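Local coordinates for AT-rich interactive domain-containing protein 4 (Arabidopsis thaliana, PDB 6LQF), which recognises DNA and the H3K4me3 histone mark through its ARID-PHD cassette and, as an ISWI component, regulates the floral transition, at residues A[35-40]-A[44-49]; A[52-57]-A[116-121]. All blocks are in the same frame, centred on the assembly; numbering follows the deposited sequence.

Both contacts lie in the ARID domain, within the ARID-PHD piece of the protein. Interaction 1 is local. It folds the loop after helix 26-39 back onto the end of that helix, and it is only partly buried. Interaction 2 joins residues far apart in sequence: a later part of the same loop and the end of helix 107-118. It is the more buried of the two. The chemistry differs too. Residues 35-40 and 44-49 meet through aliphatic side chains, whereas 52-57 and 116-121 combine aromatic packing with a water bridge, and Ala57 of the loop lies at a DNA phosphate. The contacts adjoin: Leu37 touches both Phe54 and Tyr118, and Leu45 also packs on Tyr118.

Interaction 1 of 2, residues A[35-40]-A[44-49]; sequences QFLLIR and RLVPPG
The helical turn that brings Leu37 and Leu38 against Leu45 and Val46 is held by a backbone hydrogen bond from Ile39 N to Gln35 O, 3.0 Å. A second such bond runs from Arg40 N to Phe36 O. The contact itself is aliphatic. Val46 lies against both leucines of the helix. Its CG1 is anti to the backbone N (chi1 -177°), which leaves CG2 as the branch facing the helix. Val46 CG2 lies 4.0 Å from Leu37 CB. It also meets Leu38, whose CD2 is 4.0 Å from Val46 CG2 and equally close to Val46 CB. The Leu38 and Val46 side chains are set roughly perpendicular. Leu38 is the exposed member of the pair.

The segments belong to the ARID domain, where helix 26-39 ends and the chain turns back through a short 3-10 segment. Leu45 ends that segment, and its CB is directed toward helix 26-39. Its side chain lies crosswise to that of Leu37. Leu37 CD2 meets Leu45 CD1 at 4.2 Å, while Leu37 CD1 touches Leu45 CB. Leu45 also packs on Thr117 and Tyr118 of helix 107-118. Leu45 CD2 sits 3.8 Å above the plane of the Arg44 guanidinium, over its centre. Arg44 in turn packs on a phosphate of the bound DNA.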
loop_
_atom_site.group_PDB
_atom_site.type_symbol
_atom_site.label_atom_id
_atom_site.label_comp_id
_atom_site.label_asym_id
_atom_site.label_seq_id
_atom_site.Cartn_x
_atom_site.Cartn_y
_atom_site.Cartn_z
ATOM N N GLN A 35 -7.243 -10.526 -15.494
ATOM C CA GLN A 35 -7.898 -10.141 -16.752
ATOM C C GLN A 35 -7.192 -8.932 -17.371
ATOM O O GLN A 35 -6.964 -8.854 -18.587
ATOM C CB GLN A 35 -9.369 -9.839 -16.520
ATOM C CG GLN A 35 -10.123 -9.523 -17.809
ATOM C CD GLN A 35 -11.382 -8.722 -17.563
ATOM O OE1 GLN A 35 -12.220 -9.092 -16.740
ATOM N NE2 GLN A 35 -11.515 -7.609 -18.266
ATOM N N PHE A 36 -6.784 -8.006 -16.515
ATOM C CA PHE A 36 -6.096 -6.789 -16.962
ATOM C C PHE A 36 -4.757 -7.142 -17.572
ATOM O O PHE A 36 -4.390 -6.613 -18.611
ATOM C CB PHE A 36 -5.886 -5.827 -15.765
ATOM C CG PHE A 36 -5.124 -4.600 -16.118
ATOM C CD1 PHE A 36 -5.765 -3.549 -16.725
ATOM C CD2 PHE A 36 -3.741 -4.503 -15.853
ATOM C CE1 PHE A 36 -5.054 -2.407 -17.106
ATOM C CE2 PHE A 36 -3.049 -3.364 -16.215
ATOM C CZ PHE A 36 -3.711 -2.324 -16.820
ATOM N N LEU A 37 -3.972 -7.978 -16.909
ATOM C CA LEU A 37 -2.660 -8.370 -17.415
ATOM C C LEU A 37 -2.803 -9.046 -18.772
ATOM O O LEU A 37 -1.981 -8.793 -19.659
ATOM C CB LEU A 37 -1.953 -9.317 -16.439
ATOM C CG LEU A 37 -1.530 -8.570 -15.164
ATOM C CD1 LEU A 37 -0.965 -9.572 -14.160
ATOM C CD2 LEU A 37 -0.509 -7.476 -15.435
ATOM N N LEU A 38 -3.852 -9.848 -18.953
ATOM C CA LEU A 38 -4.051 -10.491 -20.278
ATOM C C LEU A 38 -4.436 -9.471 -21.342
ATOM O O LEU A 38 -3.931 -9.523 -22.476
ATOM C CB LEU A 38 -5.109 -11.603 -20.198
ATOM C CG LEU A 38 -4.627 -12.798 -19.397
ATOM C CD1 LEU A 38 -5.718 -13.845 -19.373
ATOM C CD2 LEU A 38 -3.370 -13.381 -20.003
ATOM N N ILE A 39 -5.315 -8.537 -21.028
ATOM C CA ILE A 39 -5.688 -7.554 -22.041
ATOM C C ILE A 39 -4.503 -6.621 -22.411
ATOM O O ILE A 39 -4.418 -6.125 -23.567
ATOM C CB ILE A 39 -6.931 -6.761 -21.577
ATOM C CG1 ILE A 39 -7.734 -6.279 -22.776
ATOM C CG2 ILE A 39 -6.554 -5.609 -20.695
ATOM C CD1 ILE A 39 -8.035 -7.370 -23.769
ATOM N N ARG A 40 -3.547 -6.461 -21.500
ATOM C CA ARG A 40 -2.351 -5.687 -21.781
ATOM C C ARG A 40 -1.235 -6.498 -22.461
ATOM O O ARG A 40 -0.146 -6.001 -22.748
ATOM C CB ARG A 40 -1.848 -5.074 -20.480
ATOM C CG ARG A 40 -2.805 -3.959 -19.910
ATOM C CD ARG A 40 -2.906 -2.753 -20.834
ATOM N NE ARG A 40 -1.580 -2.182 -21.031
ATOM C CZ ARG A 40 -1.100 -1.101 -20.404
ATOM N NH1 ARG A 40 -1.844 -0.400 -19.565
ATOM N NH2 ARG A 40 0.139 -0.695 -20.663
ATOM N N ARG A 44 2.784 -13.945 -20.078
ATOM C CA ARG A 44 3.703 -14.752 -19.260
ATOM C C ARG A 44 3.461 -14.611 -17.752
ATOM O O ARG A 44 3.880 -15.470 -16.955
ATOM C CB ARG A 44 5.152 -14.383 -19.574
ATOM C CG ARG A 44 5.595 -13.059 -18.992
ATOM C CD ARG A 44 7.106 -12.857 -19.105
ATOM N NE ARG A 44 7.553 -11.832 -18.166
ATOM C CZ ARG A 44 8.064 -12.109 -16.968
ATOM N NH1 ARG A 44 8.197 -13.377 -16.586
ATOM N NH2 ARG A 44 8.452 -11.124 -16.158
ATOM N N LEU A 45 2.758 -13.542 -17.362
ATOM C CA LEU A 45 2.453 -13.303 -15.943
ATOM C C LEU A 45 1.237 -14.064 -15.423
ATOM O O LEU A 45 1.021 -14.073 -14.213
ATOM C CB LEU A 45 2.222 -11.815 -15.692
ATOM C CG LEU A 45 3.421 -10.963 -16.062
ATOM C CD1 LEU A 45 3.130 -9.519 -15.693
ATOM C CD2 LEU A 45 4.652 -11.457 -15.335
ATOM N N VAL A 46 0.454 -14.695 -16.305
ATOM C CA VAL A 46 -0.736 -15.420 -15.894
ATOM C C VAL A 46 -0.566 -16.889 -16.292
ATOM O O VAL A 46 -0.803 -17.246 -17.439
ATOM C CB VAL A 46 -2.018 -14.843 -16.532
ATOM C CG1 VAL A 46 -3.238 -15.579 -16.016
ATOM C CG2 VAL A 46 -2.144 -13.348 -16.205
ATOM N N PRO A 47 -0.130 -17.728 -15.345
ATOM C CA PRO A 47 0.150 -19.135 -15.615
ATOM C C PRO A 47 -1.134 -19.931 -15.886
ATOM O O PRO A 47 -2.243 -19.537 -15.506
ATOM C CB PRO A 47 0.812 -19.613 -14.306
ATOM C CG PRO A 47 1.061 -18.391 -13.465
ATOM C CD PRO A 47 0.029 -17.387 -13.914
ATOM N N PRO A 48 -1.008 -21.089 -16.568
ATOM C CA PRO A 48 -2.185 -21.953 -16.644
ATOM C C PRO A 48 -2.615 -22.439 -15.265
ATOM O O PRO A 48 -1.811 -22.478 -14.324
ATOM C CB PRO A 48 -1.708 -23.111 -17.520
ATOM C CG PRO A 48 -0.232 -23.088 -17.462
ATOM C CD PRO A 48 0.208 -21.685 -17.121
ATOM N N GLY A 49 -3.889 -22.782 -15.150
ATOM C CA GLY A 49 -4.427 -23.275 -13.873
ATOM C C GLY A 49 -5.228 -22.261 -13.102
ATOM O O GLY A 49 -5.600 -22.485 -11.930
#

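Interaction 2 of 2, residues A[52-57]-A[116-121]; sequences AEFPDA and ETYLLE. With nucleotides of chain C.
Tyr118 turns its CG anti to the carbonyl carbon (chi1 -71°), and Phe54 turns its CG anti to the backbone N (chi1 175°); these torsions bring the two rings together between the loop and the helix. The Phe54 and Tyr118 side chains reach past one another, heading opposite ways. Phe54 CE1 comes to 4.1 Å from Tyr118 CE1, and Phe54 CZ lies near Tyr118 CD1. The approach is oblique for both rings.

Pro55, which follows a cis peptide bond, makes the closer contact. Pro55 CB lies 3.7 Å from Tyr118 CE1 and equally close to Tyr118 CZ and OH. The same CB also packs above one face of the Phe54 ring, near the rim. On the other segment, Thr117 CG2 lies over one face of the Tyr118 ring. Leu66 of helix 66-74 touches Phe54, Pro55 and Tyr118.

The phenol oxygen reaches the loop backbone through a water. The water accepts from Asp56 N at 2.9 Å and lies 2.7 Å from Tyr118 OH, in the plane of the ring at its edge. Asp56 is the centre of an inverse gamma turn, closed by a weak bond from Ala57 N to Pro55 O, 3.2 Å. A leucine in place of Tyr118 would probably leave the water without its phenol partner and open a gap beside Pro55 CB and Ala57 CB.

Ala57 CB lies 3.9 Å from Tyr118 OH. The same residue faces the DNA: Ala57 CA is 3.4 Å from OP1 of the thymidine nucleotide DT3 of chain C. A loop packed on the helical core and brought up to the phosphate backbone is consistent with the DNA-binding surface of an ARID domain.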
loop_
_atom_site.group_PDB
_atom_site.type_symbol
_atom_site.label_atom_id
_atom_site.label_comp_id
_atom_site.label_asym_id
_atom_site.label_seq_id
_atom_site.Cartn_x
_atom_site.Cartn_y
_atom_site.Cartn_z
ATOM N N ALA A 52 -5.880 -20.156 -8.790
ATOM C CA ALA A 52 -5.115 -20.929 -7.810
ATOM C C ALA A 52 -3.606 -20.884 -7.990
ATOM O O ALA A 52 -2.859 -20.998 -6.990
ATOM C CB ALA A 52 -5.599 -22.406 -7.833
ATOM N N GLU A 53 -3.165 -20.714 -9.249
ATOM C CA GLU A 53 -1.746 -20.655 -9.610
ATOM C C GLU A 53 -1.152 -19.233 -9.806
ATOM O O GLU A 53 0.007 -19.098 -10.238
ATOM C CB GLU A 53 -1.510 -21.416 -10.910
ATOM C CG GLU A 53 -2.102 -22.837 -10.924
ATOM C CD GLU A 53 -1.276 -23.852 -10.129
ATOM O OE1 GLU A 53 -1.785 -24.971 -9.893
ATOM O OE2 GLU A 53 -0.128 -23.541 -9.745
ATOM N N PHE A 54 -1.950 -18.199 -9.554
ATOM C CA PHE A 54 -1.528 -16.803 -9.811
ATOM C C PHE A 54 -1.228 -16.085 -8.513
ATOM O O PHE A 54 -2.066 -16.152 -7.588
ATOM C CB PHE A 54 -2.633 -16.069 -10.554
ATOM C CG PHE A 54 -2.344 -14.620 -10.760
ATOM C CD1 PHE A 54 -1.502 -14.213 -11.761
ATOM C CD2 PHE A 54 -2.908 -13.686 -9.938
ATOM C CE1 PHE A 54 -1.201 -12.879 -11.947
ATOM C CE2 PHE A 54 -2.630 -12.337 -10.083
ATOM C CZ PHE A 54 -1.736 -11.932 -11.134
ATOM N N PRO A 55 -0.116 -15.352 -8.415
ATOM C CA PRO A 55 0.984 -15.267 -9.403
ATOM C C PRO A 55 1.992 -16.376 -9.199
ATOM O O PRO A 55 1.988 -17.019 -8.179
ATOM C CB PRO A 55 1.626 -13.921 -9.084
ATOM C CG PRO A 55 1.512 -13.845 -7.574
ATOM C CD PRO A 55 0.118 -14.439 -7.277
ATOM N N ASP A 56 2.852 -16.609 -10.189
ATOM C CA ASP A 56 3.952 -17.554 -10.051
ATOM C C ASP A 56 5.186 -16.864 -9.544
ATOM O O ASP A 56 6.173 -16.685 -10.267
ATOM C CB ASP A 56 4.236 -18.181 -11.414
ATOM C CG ASP A 56 5.222 -19.321 -11.348
ATOM O OD1 ASP A 56 5.545 -19.803 -10.242
ATOM O OD2 ASP A 56 5.662 -19.752 -12.435
ATOM N N ALA A 57 5.102 -16.366 -8.335
ATOM C CA ALA A 57 6.168 -15.611 -7.673
ATOM C C ALA A 57 6.086 -15.959 -6.197
ATOM O O ALA A 57 5.003 -16.105 -5.610
ATOM C CB ALA A 57 6.060 -14.107 -7.854
ATOM N N GLU A 116 6.116 -3.129 -9.812
ATOM C CA GLU A 116 6.303 -2.767 -11.214
ATOM C C GLU A 116 5.836 -3.857 -12.185
ATOM O O GLU A 116 5.200 -3.559 -13.198
ATOM C CB GLU A 116 7.775 -2.471 -11.477
ATOM C CG GLU A 116 8.152 -1.127 -10.899
ATOM C CD GLU A 116 9.626 -0.805 -11.042
ATOM O OE1 GLU A 116 10.444 -1.744 -11.196
ATOM O OE2 GLU A 116 9.963 0.393 -10.991
ATOM N N THR A 117 6.145 -5.121 -11.904
ATOM C CA THR A 117 5.751 -6.232 -12.795
ATOM C C THR A 117 4.236 -6.426 -12.846
ATOM O O THR A 117 3.642 -6.554 -13.937
ATOM C CB THR A 117 6.446 -7.511 -12.286
ATOM O OG1 THR A 117 7.871 -7.293 -12.335
ATOM C CG2 THR A 117 6.077 -8.776 -13.134
ATOM N N TYR A 118 3.583 -6.515 -11.668
ATOM C CA TYR A 118 2.214 -6.984 -11.631
ATOM C C TYR A 118 1.178 -5.887 -11.504
ATOM O O TYR A 118 0.012 -6.066 -11.909
ATOM C CB TYR A 118 2.015 -7.966 -10.460
ATOM C CG TYR A 118 2.686 -9.292 -10.653
ATOM C CD1 TYR A 118 2.081 -10.277 -11.441
ATOM C CD2 TYR A 118 3.919 -9.570 -10.051
ATOM C CE1 TYR A 118 2.692 -11.505 -11.635
ATOM C CE2 TYR A 118 4.544 -10.819 -10.218
ATOM C CZ TYR A 118 3.917 -11.767 -11.037
ATOM O OH TYR A 118 4.504 -13.007 -11.207
ATOM N N LEU A 119 1.568 -4.742 -10.873
ATOM C CA LEU A 119 0.534 -3.839 -10.344
ATOM C C LEU A 119 0.618 -2.398 -10.816
ATOM O O LEU A 119 -0.376 -1.670 -10.689
ATOM C CB LEU A 119 0.586 -3.857 -8.797
ATOM C CG LEU A 119 0.228 -5.194 -8.136
ATOM C CD1 LEU A 119 0.503 -5.120 -6.588
ATOM C CD2 LEU A 119 -1.226 -5.473 -8.436
ATOM N N LEU A 120 1.733 -1.954 -11.405
ATOM C CA LEU A 120 1.837 -0.523 -11.686
ATOM C C LEU A 120 0.882 -0.040 -12.788
ATOM O O LEU A 120 0.144 0.956 -12.631
ATOM C CB LEU A 120 3.272 -0.203 -12.038
ATOM C CG LEU A 120 3.489 1.274 -12.246
ATOM C CD1 LEU A 120 3.072 2.136 -11.056
ATOM C CD2 LEU A 120 4.985 1.436 -12.496
ATOM N N GLU A 121 0.858 -0.773 -13.911
ATOM C CA GLU A 121 -0.102 -0.437 -14.954
ATOM C C GLU A 121 -1.532 -0.565 -14.462
ATOM O O GLU A 121 -2.390 0.247 -14.767
ATOM C CB GLU A 121 0.112 -1.344 -16.176
ATOM C CG GLU A 121 1.475 -1.074 -16.790
ATOM C CD GLU A 121 1.783 -1.939 -18.004
ATOM O OE1 GLU A 121 1.038 -2.920 -18.285
ATOM O OE2 GLU A 121 2.775 -1.591 -18.685
ATOM P P DT C 3 10.744 -15.368 -7.602
ATOM O OP1 DT C 3 9.491 -16.021 -7.339
ATOM O OP2 DT C 3 10.769 -13.978 -7.898
ATOM O "O5'" DT C 3 11.745 -15.617 -6.404
ATOM C "C5'" DT C 3 11.904 -16.925 -5.890
ATOM C "C4'" DT C 3 12.960 -16.975 -4.815
ATOM O "O4'" DT C 3 14.238 -16.720 -5.412
ATOM C "C3'" DT C 3 12.824 -15.986 -3.651
ATOM O "O3'" DT C 3 12.843 -16.781 -2.474
ATOM C "C2'" DT C 3 14.077 -15.135 -3.750
ATOM C "C1'" DT C 3 15.037 -16.045 -4.479
ATOM N N1 DT C 3 16.070 -15.370 -5.234
ATOM C C2 DT C 3 17.371 -15.791 -5.123
ATOM O O2 DT C 3 17.730 -16.626 -4.322
ATOM N N3 DT C 3 18.252 -15.117 -5.922
ATOM C C4 DT C 3 17.956 -14.139 -6.845
ATOM O O4 DT C 3 18.844 -13.644 -7.513
ATOM C C5 DT C 3 16.565 -13.784 -6.940
ATOM C C7 DT C 3 16.149 -12.728 -7.913
ATOM C C6 DT C 3 15.700 -14.432 -6.162
HETATM O O HOH W 1 3.006 -14.907 -12.474
#